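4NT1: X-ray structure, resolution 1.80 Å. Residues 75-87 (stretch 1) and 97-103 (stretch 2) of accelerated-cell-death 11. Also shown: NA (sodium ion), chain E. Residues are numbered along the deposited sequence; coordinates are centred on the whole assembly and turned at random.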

# COMPACT_ATOMS: atom_id res chain seq x y z
N SER A 75 8.38 -17.46 -9.68
CA SER A 75 9.69 -18.06 -9.46
C SER A 75 10.28 -17.76 -8.09
O SER A 75 11.45 -18.06 -7.83
CB SER A 75 10.67 -17.57 -10.53
OG SER A 75 10.86 -16.17 -10.42
N ILE A 76 9.49 -17.17 -7.19
CA ILE A 76 10.02 -16.80 -5.88
C ILE A 76 9.15 -17.38 -4.78
O ILE A 76 7.94 -17.28 -4.87
CB ILE A 76 10.01 -15.28 -5.71
CG1 ILE A 76 10.41 -14.58 -7.01
CG2 ILE A 76 10.90 -14.88 -4.54
CD1 ILE A 76 10.17 -13.07 -6.98
N SER A 77 9.74 -17.96 -3.75
CA SER A 77 8.93 -18.56 -2.69
C SER A 77 8.45 -17.53 -1.67
O SER A 77 7.25 -17.25 -1.58
CB SER A 77 9.69 -19.68 -1.97
OG SER A 77 10.90 -19.20 -1.42
N THR A 78 9.39 -16.97 -0.90
CA THR A 78 9.02 -16.09 0.21
C THR A 78 9.76 -14.75 0.13
O THR A 78 10.78 -14.65 -0.55
CB THR A 78 9.37 -16.71 1.58
OG1 THR A 78 10.81 -16.78 1.72
CG2 THR A 78 8.77 -18.11 1.71
N LEU A 79 9.25 -13.74 0.84
CA LEU A 79 9.87 -12.42 0.81
C LEU A 79 11.30 -12.45 1.33
O LEU A 79 12.18 -11.77 0.79
CB LEU A 79 9.04 -11.39 1.59
CG LEU A 79 7.67 -11.03 1.01
CD1 LEU A 79 6.91 -10.09 1.93
CD2 LEU A 79 7.80 -10.39 -0.38
N VAL A 80 11.54 -13.25 2.37
CA VAL A 80 12.89 -13.39 2.93
C VAL A 80 13.86 -13.96 1.90
O VAL A 80 14.95 -13.42 1.69
CB VAL A 80 12.88 -14.27 4.20
CG1 VAL A 80 14.29 -14.77 4.52
CG2 VAL A 80 12.30 -13.49 5.37
N VAL A 81 13.47 -15.05 1.25
CA VAL A 81 14.31 -15.66 0.22
C VAL A 81 14.57 -14.67 -0.91
O VAL A 81 15.70 -14.54 -1.38
CB VAL A 81 13.69 -16.98 -0.30
CG1 VAL A 81 14.34 -17.43 -1.60
CG2 VAL A 81 13.80 -18.05 0.78
N MET A 82 13.52 -13.96 -1.32
CA MET A 82 13.60 -12.97 -2.38
C MET A 82 14.66 -11.91 -2.05
O MET A 82 15.53 -11.61 -2.87
CB MET A 82 12.24 -12.31 -2.56
CG MET A 82 12.08 -11.44 -3.79
SD MET A 82 10.46 -10.63 -3.81
CE MET A 82 10.75 -9.32 -2.62
N MET A 83 14.59 -11.37 -0.84
CA MET A 83 15.53 -10.33 -0.43
C MET A 83 16.94 -10.87 -0.24
O MET A 83 17.91 -10.20 -0.60
CB MET A 83 15.05 -9.61 0.83
CG MET A 83 13.87 -8.73 0.55
SD MET A 83 13.24 -7.95 2.03
CE MET A 83 14.52 -6.71 2.33
N ASP A 84 17.06 -12.07 0.33
CA ASP A 84 18.38 -12.66 0.53
C ASP A 84 19.11 -12.81 -0.82
O ASP A 84 20.32 -12.59 -0.90
CB ASP A 84 18.28 -14.02 1.23
CG ASP A 84 18.03 -13.89 2.74
OD1 ASP A 84 18.22 -12.80 3.31
OD2 ASP A 84 17.67 -14.92 3.36
N LYS A 85 18.39 -13.20 -1.87
CA LYS A 85 19.04 -13.36 -3.18
C LYS A 85 19.54 -12.03 -3.74
O LYS A 85 20.58 -11.98 -4.42
CB LYS A 85 18.13 -14.08 -4.18
CG LYS A 85 17.80 -15.53 -3.76
CD LYS A 85 16.69 -16.11 -4.62
CE LYS A 85 17.21 -16.57 -5.96
NZ LYS A 85 18.13 -17.75 -5.83
N ASP A 86 18.81 -10.94 -3.47
CA ASP A 86 19.27 -9.62 -3.88
C ASP A 86 20.50 -9.19 -3.08
O ASP A 86 21.40 -8.55 -3.61
CB ASP A 86 18.18 -8.56 -3.73
CG ASP A 86 17.20 -8.56 -4.89
OD1 ASP A 86 17.56 -9.06 -5.98
OD2 ASP A 86 16.09 -8.02 -4.72
N ILE A 87 20.53 -9.54 -1.80
CA ILE A 87 21.69 -9.22 -0.96
C ILE A 87 22.92 -9.99 -1.44
O ILE A 87 24.03 -9.45 -1.50
CB ILE A 87 21.40 -9.53 0.54
CG1 ILE A 87 20.30 -8.60 1.07
CG2 ILE A 87 22.67 -9.37 1.36
CD1 ILE A 87 19.71 -9.03 2.43
N SER A 97 14.94 -4.33 -9.32
CA SER A 97 15.16 -5.47 -8.41
C SER A 97 13.90 -5.77 -7.60
O SER A 97 13.09 -4.88 -7.30
CB SER A 97 16.34 -5.23 -7.47
OG SER A 97 15.97 -4.39 -6.37
N HIS A 98 13.73 -7.04 -7.24
CA HIS A 98 12.58 -7.45 -6.45
C HIS A 98 12.47 -6.64 -5.16
O HIS A 98 11.38 -6.24 -4.76
CB HIS A 98 12.70 -8.94 -6.12
CG HIS A 98 12.65 -9.83 -7.32
ND1 HIS A 98 13.47 -10.92 -7.48
CD2 HIS A 98 11.87 -9.79 -8.43
CE1 HIS A 98 13.20 -11.52 -8.62
NE2 HIS A 98 12.23 -10.85 -9.22
N THR A 99 13.62 -6.40 -4.53
CA THR A 99 13.66 -5.75 -3.23
C THR A 99 13.35 -4.26 -3.35
O THR A 99 12.65 -3.69 -2.51
CB THR A 99 15.01 -5.97 -2.56
OG1 THR A 99 15.19 -7.37 -2.31
CG2 THR A 99 15.08 -5.22 -1.24
N ARG A 100 13.86 -3.64 -4.41
CA ARG A 100 13.51 -2.25 -4.70
C ARG A 100 12.00 -2.11 -4.93
O ARG A 100 11.36 -1.19 -4.40
CB ARG A 100 14.29 -1.73 -5.91
CG ARG A 100 13.95 -0.30 -6.32
CD ARG A 100 14.95 0.22 -7.36
NE ARG A 100 14.63 1.58 -7.78
CZ ARG A 100 15.27 2.66 -7.36
NH1 ARG A 100 16.29 2.55 -6.50
NH2 ARG A 100 14.91 3.86 -7.80
N ASN A 101 11.44 -3.01 -5.71
CA ASN A 101 10.01 -2.95 -5.98
C ASN A 101 9.20 -3.22 -4.72
O ASN A 101 8.18 -2.58 -4.49
CB ASN A 101 9.63 -3.87 -7.14
CG ASN A 101 10.17 -3.34 -8.46
OD1 ASN A 101 10.46 -2.16 -8.58
ND2 ASN A 101 10.30 -4.21 -9.44
N LEU A 102 9.70 -4.12 -3.87
CA LEU A 102 9.07 -4.37 -2.58
C LEU A 102 8.98 -3.10 -1.73
O LEU A 102 7.94 -2.84 -1.11
CB LEU A 102 9.80 -5.47 -1.80
CG LEU A 102 9.21 -5.79 -0.42
CD1 LEU A 102 7.75 -6.28 -0.52
CD2 LEU A 102 10.07 -6.82 0.31
N LEU A 103 10.07 -2.33 -1.67
CA LEU A 103 10.07 -1.10 -0.90
C LEU A 103 9.01 -0.14 -1.43
O LEU A 103 8.29 0.50 -0.66
CB LEU A 103 11.46 -0.46 -0.92
CG LEU A 103 11.66 0.81 -0.10
CD1 LEU A 103 11.28 0.57 1.35
CD2 LEU A 103 13.12 1.26 -0.21
NA NA E . 5.52 -18.21 -5.89
O HOH W 1 5.08 -17.56 -3.71
O HOH W 2 15.16 -12.40 -5.51
O HOH W 3 15.82 -8.93 -7.97
O HOH W 4 6.34 -20.39 -4.42

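How does stretch 2 begin its contact with stretch 1? Ser97 stands at the N-cap of the second helix, where its OG accepts from Arg100 N at 3.0 Å. A short hydroxyl-bearing side chain suits this place, because it can fold back on the first turn and satisfy an amide that has no carbonyl before it in the helix. Just beyond it, the amide of Thr99 meets Asp86 of the first helix, whose CA-to-CB bond points toward stretch 2. Ser97 itself adds only a light touch, its CB lying 3.9 Å from Asp86 OD2.

What does the partly exposed His98 do with its ring? It lays one face against Ile76, whose CD1 sits 3.8 Å from the ring centroid and only 9° off the normal, a CH-pi contact. Met82 packs on the same residue: its CG comes within 3.5 Å of His98 CB, and its SD lies obliquely, 4.9 Å from the ring centroid. Water serves His98 ND1 and the backbone N. Water 2 donates to Met82 O at 2.8 Å and hydrogen-bonds His98 ND1 at 3.0 Å, while water 3 accepts from His98 N at 2.9 Å and donates to Asp86 OD1 at 2.6 Å. Histidine thus offers an apolar surface and a polar edge together.

Where do the two helices bond directly? They do so at Thr99, through a single carboxylate oxygen. Asp86 OD2 accepts from Thr99 N at 3.0 Å and from Thr99 OG1 at 2.7 Å, so backbone and side chain of one residue converge on it. With chi1 near -63° (m), the threonine hydroxyl reaches the aspartate; it also lies 3.4 Å from Met83 CG. Both Asp86 and Thr99 are buried, and the paired bonds give Asp86 OD2 and the threonine N and OG1 partners there, while Asp86 OD1 is left to water 3. The backbones are close at this level, with the CA atoms of Met83 and Thr99 5.7 Å apart.

What closes the contact one turn later? Arg100 points away and Asn101 sideways, neither touching stretch 1, and Leu102 returns toward it, buried and purely apolar. Its CD2 meets Met82 CE at 3.9 Å and Met83 SD at 3.8 Å, while its CD1 lies 4.1 Å from Leu79 CD2. The long, unbranched methionines can extend to this leucine from their own helix, and Leu79, whose CA-to-CB bond runs sideways, still brings its end near. Together the two stretches bury 443 Å², combining a polar anchor at Asp86 with this apolar packing.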